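Local coordinates for flagellar brake protein YcgR (Klebsiella pneumoniae, PDB 5KEC) that probably activates transcription of type 3 fimbriae genes and binds the second messenger c-di-GMP, using a PilZ-type domain, at residues F115-E120 with D226-A231; K140-G145 with K222-L227. All blocks are in the same frame, centred on the assembly; numbering follows the deposited sequence.

Interaction 1 of 2, residues F115-E120 with D226-A231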
# COMPACT_ATOMS: atom_id res chain seq x y z
N PHE B 115 3.57 5.63 3.19
CA PHE B 115 4.11 6.15 4.44
C PHE B 115 3.84 5.23 5.62
O PHE B 115 2.77 4.62 5.72
CB PHE B 115 3.55 7.55 4.73
CG PHE B 115 4.20 8.64 3.92
CD1 PHE B 115 5.27 9.36 4.43
CD2 PHE B 115 3.74 8.94 2.65
CE1 PHE B 115 5.87 10.37 3.69
CE2 PHE B 115 4.34 9.95 1.90
CZ PHE B 115 5.40 10.66 2.43
N ARG B 116 4.81 5.13 6.53
CA ARG B 116 4.68 4.31 7.72
C ARG B 116 5.06 5.10 8.97
O ARG B 116 5.90 6.00 8.91
CB ARG B 116 5.52 3.03 7.60
CG ARG B 116 5.06 2.09 6.48
CD ARG B 116 5.93 0.84 6.37
NE ARG B 116 7.36 1.15 6.35
CZ ARG B 116 8.03 1.53 5.27
NH1 ARG B 116 7.41 1.65 4.11
NH2 ARG B 116 9.33 1.80 5.36
N LEU B 117 4.44 4.77 10.09
CA LEU B 117 4.60 5.54 11.32
C LEU B 117 5.72 5.04 12.23
O LEU B 117 5.75 3.87 12.61
CB LEU B 117 3.27 5.57 12.08
CG LEU B 117 3.21 6.36 13.39
CD1 LEU B 117 3.65 7.81 13.17
CD2 LEU B 117 1.80 6.30 13.96
N ARG B 118 6.64 5.94 12.58
CA ARG B 118 7.71 5.64 13.53
C ARG B 118 7.14 5.65 14.94
O ARG B 118 6.15 6.33 15.20
CB ARG B 118 8.83 6.67 13.39
CG ARG B 118 10.06 6.40 14.24
CD ARG B 118 11.19 7.37 13.89
NE ARG B 118 10.78 8.77 14.00
CZ ARG B 118 10.94 9.52 15.08
NH1 ARG B 118 11.51 9.01 16.16
NH2 ARG B 118 10.53 10.78 15.08
N HIS B 119 7.75 4.89 15.85
CA HIS B 119 7.19 4.77 17.20
C HIS B 119 8.24 4.45 18.26
O HIS B 119 9.42 4.25 17.95
CB HIS B 119 6.07 3.72 17.22
CG HIS B 119 6.52 2.35 16.81
ND1 HIS B 119 7.07 1.45 17.70
CD2 HIS B 119 6.52 1.74 15.61
CE1 HIS B 119 7.37 0.34 17.06
NE2 HIS B 119 7.05 0.48 15.79
N GLU B 120 7.82 4.39 19.52
CA GLU B 120 8.73 4.11 20.63
C GLU B 120 8.51 2.72 21.23
O GLU B 120 9.35 2.21 21.98
CB GLU B 120 8.60 5.19 21.71
CG GLU B 120 9.48 4.97 22.93
CD GLU B 120 8.76 4.26 24.06
OE1 GLU B 120 7.64 4.69 24.41
OE2 GLU B 120 9.30 3.26 24.59
N ASP B 226 -3.65 4.49 17.92
CA ASP B 226 -2.97 4.80 19.17
C ASP B 226 -1.61 5.46 18.94
O ASP B 226 -1.21 6.38 19.66
CB ASP B 226 -2.76 3.53 20.01
CG ASP B 226 -4.03 3.08 20.72
OD1 ASP B 226 -4.97 3.89 20.84
OD2 ASP B 226 -4.08 1.91 21.16
N LEU B 227 -0.90 4.96 17.94
CA LEU B 227 0.43 5.46 17.62
C LEU B 227 0.34 6.85 17.00
O LEU B 227 1.06 7.77 17.40
CB LEU B 227 1.15 4.50 16.67
CG LEU B 227 1.47 3.13 17.28
CD1 LEU B 227 2.11 2.21 16.25
CD2 LEU B 227 2.36 3.31 18.50
N ILE B 228 -0.56 6.99 16.03
CA ILE B 228 -0.81 8.28 15.39
C ILE B 228 -1.19 9.33 16.42
O ILE B 228 -0.61 10.42 16.46
CB ILE B 228 -1.93 8.15 14.36
CG1 ILE B 228 -1.51 7.19 13.24
CG2 ILE B 228 -2.30 9.52 13.80
CD1 ILE B 228 -2.65 6.77 12.33
N LEU B 229 -2.16 9.01 17.27
CA LEU B 229 -2.59 9.91 18.32
C LEU B 229 -1.41 10.30 19.20
O LEU B 229 -1.21 11.48 19.51
CB LEU B 229 -3.70 9.27 19.16
CG LEU B 229 -4.30 10.12 20.29
CD1 LEU B 229 -4.87 11.42 19.74
CD2 LEU B 229 -5.35 9.33 21.05
N GLU B 230 -0.61 9.31 19.59
CA GLU B 230 0.58 9.56 20.39
C GLU B 230 1.56 10.48 19.67
O GLU B 230 2.13 11.39 20.28
CB GLU B 230 1.27 8.24 20.76
CG GLU B 230 2.59 8.42 21.50
CD GLU B 230 3.40 7.14 21.58
OE1 GLU B 230 2.81 6.05 21.37
OE2 GLU B 230 4.62 7.22 21.84
N ALA B 231 1.77 10.24 18.38
CA ALA B 231 2.68 11.05 17.58
C ALA B 231 2.20 12.51 17.46
O ALA B 231 3.00 13.44 17.50
CB ALA B 231 2.88 10.44 16.20

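Interaction 2 of 2, residues K140-G145 with K222-L227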
# COMPACT_ATOMS: atom_id res chain seq x y z
N LYS B 140 10.28 -1.31 13.22
CA LYS B 140 10.69 0.09 13.37
C LYS B 140 9.54 1.05 13.09
O LYS B 140 9.35 2.03 13.80
CB LYS B 140 11.88 0.41 12.46
CG LYS B 140 13.13 -0.38 12.78
CD LYS B 140 13.53 -0.22 14.24
CE LYS B 140 14.01 1.19 14.55
NZ LYS B 140 14.44 1.32 15.97
N ASP B 141 8.79 0.77 12.03
CA ASP B 141 7.59 1.55 11.76
C ASP B 141 6.49 0.65 11.23
O ASP B 141 6.72 -0.52 10.93
CB ASP B 141 7.88 2.71 10.80
CG ASP B 141 8.40 2.24 9.46
OD1 ASP B 141 7.98 1.16 9.00
OD2 ASP B 141 9.23 2.97 8.87
N ILE B 142 5.30 1.20 11.12
CA ILE B 142 4.14 0.38 10.81
C ILE B 142 3.00 1.22 10.24
O ILE B 142 2.77 2.36 10.66
CB ILE B 142 3.67 -0.38 12.08
CG1 ILE B 142 2.62 -1.43 11.74
CG2 ILE B 142 3.16 0.59 13.14
CD1 ILE B 142 2.19 -2.25 12.93
N SER B 143 2.32 0.67 9.24
CA SER B 143 1.09 1.26 8.73
C SER B 143 0.06 0.15 8.81
O SER B 143 0.30 -0.87 9.45
CB SER B 143 1.27 1.74 7.29
OG SER B 143 1.53 0.66 6.42
N ASP B 144 -1.09 0.34 8.17
CA ASP B 144 -2.11 -0.71 8.19
C ASP B 144 -1.88 -1.69 7.05
O ASP B 144 -2.57 -2.71 6.95
CB ASP B 144 -3.52 -0.11 8.13
CG ASP B 144 -3.71 0.82 6.96
OD1 ASP B 144 -4.53 1.75 7.08
OD2 ASP B 144 -3.04 0.62 5.93
N GLY B 145 -0.90 -1.40 6.21
CA GLY B 145 -0.60 -2.25 5.08
C GLY B 145 0.75 -2.94 5.17
O GLY B 145 1.02 -3.90 4.45
N LYS B 222 -6.19 -0.45 15.19
CA LYS B 222 -6.36 0.13 16.52
C LYS B 222 -5.04 0.58 17.10
O LYS B 222 -4.94 1.64 17.72
CB LYS B 222 -7.06 -0.84 17.46
CG LYS B 222 -8.52 -1.07 17.12
CD LYS B 222 -9.22 -1.91 18.17
CE LYS B 222 -8.60 -3.30 18.28
NZ LYS B 222 -9.35 -4.16 19.25
N ILE B 223 -4.00 -0.23 16.91
CA ILE B 223 -2.66 0.16 17.33
C ILE B 223 -2.23 1.43 16.60
O ILE B 223 -1.63 2.33 17.20
CB ILE B 223 -1.64 -0.95 17.02
CG1 ILE B 223 -1.99 -2.23 17.78
CG2 ILE B 223 -0.23 -0.49 17.35
CD1 ILE B 223 -1.12 -3.41 17.41
N LEU B 224 -2.52 1.49 15.31
CA LEU B 224 -2.15 2.65 14.50
C LEU B 224 -2.79 3.91 15.05
O LEU B 224 -2.12 4.92 15.26
CB LEU B 224 -2.61 2.46 13.05
CG LEU B 224 -1.74 1.60 12.16
CD1 LEU B 224 -2.45 1.40 10.84
CD2 LEU B 224 -0.38 2.26 11.95
N LEU B 225 -4.09 3.84 15.29
CA LEU B 225 -4.83 4.97 15.84
C LEU B 225 -4.21 5.43 17.16
O LEU B 225 -4.21 6.62 17.47
CB LEU B 225 -6.31 4.63 16.01
CG LEU B 225 -7.09 4.29 14.72
CD1 LEU B 225 -8.54 3.95 15.02
CD2 LEU B 225 -7.01 5.42 13.70
N ASP B 226 -3.65 4.49 17.92
CA ASP B 226 -2.97 4.80 19.17
C ASP B 226 -1.61 5.46 18.94
O ASP B 226 -1.21 6.38 19.66
CB ASP B 226 -2.76 3.53 20.01
CG ASP B 226 -4.03 3.08 20.72
OD1 ASP B 226 -4.97 3.89 20.84
OD2 ASP B 226 -4.08 1.91 21.16
N LEU B 227 -0.90 4.96 17.94
CA LEU B 227 0.43 5.46 17.62
C LEU B 227 0.34 6.85 17.00
O LEU B 227 1.06 7.77 17.40
CB LEU B 227 1.15 4.50 16.67
CG LEU B 227 1.47 3.13 17.28
CD1 LEU B 227 2.11 2.21 16.25
CD2 LEU B 227 2.36 3.31 18.50

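Interaction 1 of 2, residues F115-E120 with D226-A231
L117 packs its two methyl branches against the helix 214-234. This joins the short edge strand 117-118 of a PilZ-type beta-barrel to the C-terminal helix of the chain. CD2 of L117 enters between L227 and I228. It lies 3.3 Å from L227 CB, which is tight for two carbons, and 3.2 Å from the backbone N of I228. The same methyl meets I228 CG1 at 3.5 Å. The other branch, CD1, reaches one turn further along the helix and touches A231 CB at 4.1 Å. The CG of L117 is anti to its backbone N (chi1 -179°), and the fork beyond it spreads over the helix surface.

Two residues on, H119 adds a lighter contact. Its CB meets L227 CD2 at 3.9 Å. At the exposed end the carboxylates of E120 and E230, probably both negative, approach without touching; E120 is poorly ordered. E230 has a long, weak ion pair with K234.

Further out, H121, just after this segment, is touched by the side chains of L227 and E230. The H119 ring meets that of F123, their planes at about 40°. CG of H119 sits between its own backbone N and carbonyl carbon (chi1 60°), and the carbonyl O of L117 lies in the plane of the ring at its edge.

Interaction 2 of 2, residues K140-G145 with K222-L227
L224 lays its forked end over the backbone of I142, S143 and D144. Its two methyls take different parts of this run. CD2 lies 3.4 Å from the carbonyl O of I142 and 3.7 Å from S143 CA. CD1 sits further along, 3.2 Å from the backbone N of D144 and 3.3 Å from its CB. The D144 side chain crosses that of L224 at about a right angle and touches it mainly through CB.

I142 adds the apolar side chain from the strand. Its CG2 touches L227 CD1 at 3.7 Å and the L224 CD2 methyl at 4.1 Å. This branch lies between the backbone N and carbonyl carbon of I142, while CG1 is anti to N (chi1 -170°). The contact is largely buried; the L224 methyls lie on backbone polar atoms as well as on the I142 side chain.

S143 turns its CB away from the helix. Its OG accepts from G145 N at 3.2 Å (N-H...O 156°), an ST turn, and it also bonds to G146 N. D141, S143 and G146 match the DxSxxG motif of PilZ domains, and all three bind c-di-GMP in another structure of this protein. The helix therefore covers one side of the motif backbone, and the S143 side chain leaves from the other.

Strand 134-142 ends here and turns into strand 146-151. Strand 117-118 flanks it through L117, G145 is backbone hydrogen-bonded to F209 of strand 199-210, and helix 214-234 closes over the turn.

Overall arrangement
Interactions 1 and 2 are overlapping footprints of helix 214-234 on one sheet, with centres about 6 Å apart. They share L227, which meets L117 in one and I142 in the other. The strands beneath are joined directly: L117 N probably hydrogen-bonds to I142 O (3.0 Å), and R116 NE forms a salt bridge with D141 OD1 (2.7 Å). That bridge links segment 115-120, through a residue that does not itself touch the helix segment, to D141 of the c-di-GMP site, which is empty here. The H119 side chain is about 5 Å from that of D141, and I228 about 6 Å from that of R109. Near interaction 2, the D144 side chain is about 7 Å from that of R111, another ligand-binding arginine.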